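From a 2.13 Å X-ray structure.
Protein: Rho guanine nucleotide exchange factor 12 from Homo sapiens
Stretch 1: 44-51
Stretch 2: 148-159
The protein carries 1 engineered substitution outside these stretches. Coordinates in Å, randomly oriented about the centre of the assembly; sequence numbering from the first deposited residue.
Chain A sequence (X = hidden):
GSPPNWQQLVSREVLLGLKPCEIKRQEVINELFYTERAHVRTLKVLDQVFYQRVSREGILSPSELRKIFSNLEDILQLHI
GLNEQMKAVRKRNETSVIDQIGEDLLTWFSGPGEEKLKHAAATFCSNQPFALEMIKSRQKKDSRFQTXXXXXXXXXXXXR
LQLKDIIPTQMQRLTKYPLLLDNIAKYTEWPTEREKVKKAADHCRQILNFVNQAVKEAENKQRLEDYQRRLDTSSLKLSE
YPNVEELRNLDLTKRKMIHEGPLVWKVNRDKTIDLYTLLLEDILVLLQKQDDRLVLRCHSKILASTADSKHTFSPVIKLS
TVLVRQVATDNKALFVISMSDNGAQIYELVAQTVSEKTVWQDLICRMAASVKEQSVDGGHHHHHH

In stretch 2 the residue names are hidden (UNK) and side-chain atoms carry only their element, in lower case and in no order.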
# COMPACT_ATOMS: atom_id res chain seq x y z
N LYS A 44 -19.55 -4.74 -3.97
CA LYS A 44 -20.45 -5.92 -4.09
C LYS A 44 -20.05 -6.87 -5.24
O LYS A 44 -20.30 -8.06 -5.13
CB LYS A 44 -21.90 -5.54 -4.21
CG LYS A 44 -22.47 -4.73 -3.05
CD LYS A 44 -24.03 -4.72 -3.12
CE LYS A 44 -24.67 -4.30 -1.81
NZ LYS A 44 -25.95 -3.59 -2.01
N VAL A 45 -19.37 -6.36 -6.29
CA VAL A 45 -18.77 -7.23 -7.33
C VAL A 45 -17.64 -8.06 -6.74
O VAL A 45 -17.70 -9.26 -6.90
CB VAL A 45 -18.25 -6.48 -8.61
CG1 VAL A 45 -17.52 -7.45 -9.61
CG2 VAL A 45 -19.34 -5.79 -9.31
N LEU A 46 -16.59 -7.46 -6.12
CA LEU A 46 -15.59 -8.26 -5.42
C LEU A 46 -16.27 -9.32 -4.58
O LEU A 46 -15.87 -10.50 -4.60
CB LEU A 46 -14.77 -7.45 -4.45
CG LEU A 46 -13.64 -6.71 -5.19
CD1 LEU A 46 -12.93 -5.94 -4.20
CD2 LEU A 46 -12.73 -7.80 -5.81
N ASP A 47 -17.13 -8.85 -3.74
CA ASP A 47 -17.82 -9.76 -2.78
C ASP A 47 -18.58 -10.83 -3.47
O ASP A 47 -18.50 -12.00 -3.07
CB ASP A 47 -18.70 -8.98 -1.76
CG ASP A 47 -19.38 -9.87 -0.78
OD1 ASP A 47 -20.62 -9.93 -0.86
OD2 ASP A 47 -18.77 -10.63 0.02
N GLN A 48 -19.38 -10.50 -4.45
CA GLN A 48 -20.40 -11.49 -4.89
C GLN A 48 -19.82 -12.41 -5.98
O GLN A 48 -20.07 -13.62 -5.98
CB GLN A 48 -21.69 -10.84 -5.37
CG GLN A 48 -22.64 -10.34 -4.23
CD GLN A 48 -23.05 -11.44 -3.26
OE1 GLN A 48 -23.78 -12.36 -3.63
NE2 GLN A 48 -22.60 -11.35 -2.01
N VAL A 49 -18.98 -11.83 -6.84
CA VAL A 49 -18.46 -12.59 -7.98
C VAL A 49 -17.27 -13.46 -7.55
O VAL A 49 -17.19 -14.59 -8.00
CB VAL A 49 -18.11 -11.69 -9.18
CG1 VAL A 49 -17.46 -12.49 -10.30
CG2 VAL A 49 -19.36 -10.99 -9.69
N PHE A 50 -16.41 -12.92 -6.64
CA PHE A 50 -15.20 -13.53 -6.21
C PHE A 50 -15.27 -14.17 -4.84
O PHE A 50 -15.09 -15.38 -4.74
CB PHE A 50 -13.99 -12.55 -6.28
CG PHE A 50 -13.69 -12.12 -7.66
CD1 PHE A 50 -12.92 -12.91 -8.51
CD2 PHE A 50 -14.29 -11.00 -8.19
CE1 PHE A 50 -12.74 -12.57 -9.82
CE2 PHE A 50 -14.09 -10.64 -9.52
CZ PHE A 50 -13.31 -11.43 -10.33
N TYR A 51 -15.46 -13.38 -3.78
CA TYR A 51 -15.19 -13.84 -2.45
C TYR A 51 -16.24 -14.86 -2.06
O TYR A 51 -15.91 -15.98 -1.65
CB TYR A 51 -15.21 -12.70 -1.43
CG TYR A 51 -15.16 -13.24 -0.01
CD1 TYR A 51 -13.97 -13.63 0.55
CD2 TYR A 51 -16.33 -13.49 0.70
CE1 TYR A 51 -13.92 -14.21 1.86
CE2 TYR A 51 -16.30 -14.04 2.00
CZ TYR A 51 -15.06 -14.37 2.58
OH TYR A 51 -15.03 -14.92 3.86
N UNK A 148 -11.34 -21.07 -11.52
CA UNK A 148 -12.30 -20.20 -10.81
C UNK A 148 -12.16 -18.74 -11.20
O UNK A 148 -13.12 -18.14 -11.55
c UNK A 148 -12.24 -20.33 -9.30
c UNK A 148 -14.69 -17.35 -7.44
c UNK A 148 -12.56 -18.06 -8.31
c UNK A 148 -14.41 -19.51 -8.34
c UNK A 148 -13.08 -19.28 -8.59
c UNK A 148 -13.35 -17.09 -7.72
c UNK A 148 -15.21 -18.55 -7.75
N UNK A 149 -10.94 -18.21 -11.16
CA UNK A 149 -10.70 -16.83 -11.41
C UNK A 149 -11.02 -16.48 -12.84
O UNK A 149 -11.69 -15.49 -13.07
c UNK A 149 -9.12 -16.36 -9.57
c UNK A 149 -8.85 -15.10 -11.72
c UNK A 149 -9.26 -16.45 -11.06
N UNK A 150 -10.58 -17.32 -13.80
CA UNK A 150 -10.88 -17.06 -15.20
C UNK A 150 -12.37 -17.09 -15.46
O UNK A 150 -12.89 -16.25 -16.17
o UNK A 150 -8.83 -19.58 -18.01
c UNK A 150 -10.17 -18.05 -16.12
n UNK A 150 -10.04 -18.80 -19.78
c UNK A 150 -10.28 -17.71 -17.62
c UNK A 150 -9.65 -18.77 -18.49
N UNK A 151 -13.07 -18.08 -14.93
CA UNK A 151 -14.52 -18.05 -15.07
C UNK A 151 -15.11 -16.75 -14.49
O UNK A 151 -15.87 -16.02 -15.18
c UNK A 151 -15.11 -19.26 -14.42
o UNK A 151 -17.35 -19.18 -13.69
o UNK A 151 -17.10 -19.68 -15.76
c UNK A 151 -16.59 -19.39 -14.66
N UNK A 152 -14.70 -16.38 -13.27
CA UNK A 152 -15.34 -15.26 -12.59
C UNK A 152 -15.15 -13.97 -13.36
O UNK A 152 -16.10 -13.18 -13.45
c UNK A 152 -14.85 -15.10 -11.17
N UNK A 153 -13.94 -13.77 -13.88
CA UNK A 153 -13.59 -12.56 -14.61
C UNK A 153 -14.29 -12.47 -15.99
O UNK A 153 -14.31 -11.42 -16.61
o UNK A 153 -9.03 -11.96 -12.81
c UNK A 153 -9.75 -12.43 -13.72
c UNK A 153 -11.26 -12.35 -13.54
c UNK A 153 -12.05 -12.45 -14.82
o UNK A 153 -9.29 -12.97 -14.73
N UNK A 154 -14.83 -13.58 -16.46
CA UNK A 154 -15.68 -13.58 -17.62
C UNK A 154 -17.10 -13.02 -17.33
O UNK A 154 -17.78 -12.60 -18.26
o UNK A 154 -16.75 -15.77 -17.64
c UNK A 154 -15.75 -14.98 -18.23
N UNK A 155 -17.52 -13.00 -16.05
CA UNK A 155 -18.78 -12.35 -15.65
C UNK A 155 -18.84 -10.93 -16.17
O UNK A 155 -17.90 -10.20 -15.96
n UNK A 155 -20.79 -13.01 -12.78
c UNK A 155 -18.90 -12.31 -14.10
o UNK A 155 -20.99 -11.21 -14.03
c UNK A 155 -20.32 -12.13 -13.62
N UNK A 156 -19.89 -10.53 -16.88
CA UNK A 156 -20.03 -9.13 -17.35
C UNK A 156 -19.89 -8.05 -16.28
O UNK A 156 -19.45 -6.94 -16.60
c UNK A 156 -20.98 -11.39 -17.40
c UNK A 156 -21.45 -9.08 -17.97
c UNK A 156 -21.78 -10.48 -18.34
N UNK A 157 -20.19 -8.37 -15.01
CA UNK A 157 -20.09 -7.38 -13.92
C UNK A 157 -18.65 -6.89 -13.73
O UNK A 157 -18.41 -5.82 -13.20
c UNK A 157 -23.07 -7.32 -12.94
c UNK A 157 -20.67 -7.93 -12.63
c UNK A 157 -22.46 -9.15 -11.40
c UNK A 157 -22.11 -8.45 -12.70
N UNK A 158 -17.71 -7.67 -14.23
CA UNK A 158 -16.31 -7.36 -14.14
C UNK A 158 -15.89 -6.36 -15.17
O UNK A 158 -14.81 -5.75 -15.04
s UNK A 158 -15.51 -9.72 -12.82
c UNK A 158 -15.47 -8.63 -14.28
N UNK A 159 -16.71 -6.18 -16.20
CA UNK A 159 -16.42 -5.21 -17.24
C UNK A 159 -15.02 -5.42 -17.84
O UNK A 159 -14.31 -4.47 -18.02
c UNK A 159 -16.54 -3.80 -16.62
n UNK A 159 -22.12 -5.10 -16.36
c UNK A 159 -21.21 -4.18 -16.03
c UNK A 159 -17.80 -3.57 -15.81
c UNK A 159 -18.98 -3.15 -16.58
n UNK A 159 -20.06 -4.13 -16.73
n UNK A 159 -21.48 -3.35 -15.00

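Position 148 has seven side-chain carbons, one leading into a six-carbon ring with no oxygen, and the tip of that ring reaches the backbone of stretch 1. The atoms make this Phe 148, whose CZ lies 3.4 Å from Phe 50 O; its CE2 is 4.3 Å from Phe 50 CD1.

Position 149 carries three carbons forked at the first, and the side chain stays 5.0 Å or more from stretch 1: Val 149.

At 150, three carbons end in one oxygen and one nitrogen, and the CA-to-CB bond points away from the partner. This is Gln 150, exposed.

Two carbons, the second holding two oxygens, make position 151 Asp 151, out of reach of stretch 1.

Position 152 has a single carbon, and its CA comes within 6.2 Å of Val 49 CA. It is Ala 152: CB sits 3.6 Å from Phe 50 CE1 and 3.8 Å from Val 49 CG1, so the smallest side chain that still has a carbon marks a close approach of the two backbones.

Position 153 shows three carbons, the last bearing two oxygens, and a carbon of the chain meets the edge of the Phe 50 ring. This is Glu 153, its CG 3.9 Å from Phe 50 CZ, while OE2 is hydrogen-bonded elsewhere in the structure.

One carbon and one oxygen at 154 give Ser 154; its OG donates to Asp 151 O at 2.6 Å, three residues back.

Position 155 has two carbons, the second with an oxygen and a nitrogen, and its end comes near Val 49: Asn 155. Its ND2 lies 4.0 Å from Val 49 CG2, and its OD1 accepts from the backbone N of residue 157 at 3.1 Å, bracing the turn.

Three carbons closing onto the backbone nitrogen identify Pro 156, where the 3-10 segment starts.

Four carbons forked at the second, packed against Val 45 and Val 49, make position 157 Leu 157, with CD1 4.0 Å from Val 49 CG2 and CB 4.2 Å from Val 45 CG2.

At 158 a carbon carries a sulfur that lies near the Phe 50 ring and Val 49, which means Cys 158. Its SG is 3.7 Å from Phe 50 CE2 and 4.2 Å from Val 49 CG1, an oblique approach to the ring.

Position 159, three carbons, a nitrogen, then a carbon with two more nitrogens, is Arg 159, clear of stretch 1.

The contact works by shape: no hydrogen bond crosses it. Val 45, Val 49 and Phe 50 present the apolar surface, Phe 148 and Ala 152 meet it from the helix, and the turn then brings Leu 157 and Cys 158 back to it, while some polar groups, such as Ser 154 OG and Asn 155 OD1, bond within their own stretch.

Stretch 2 148-159: FVQDAESNPLCR
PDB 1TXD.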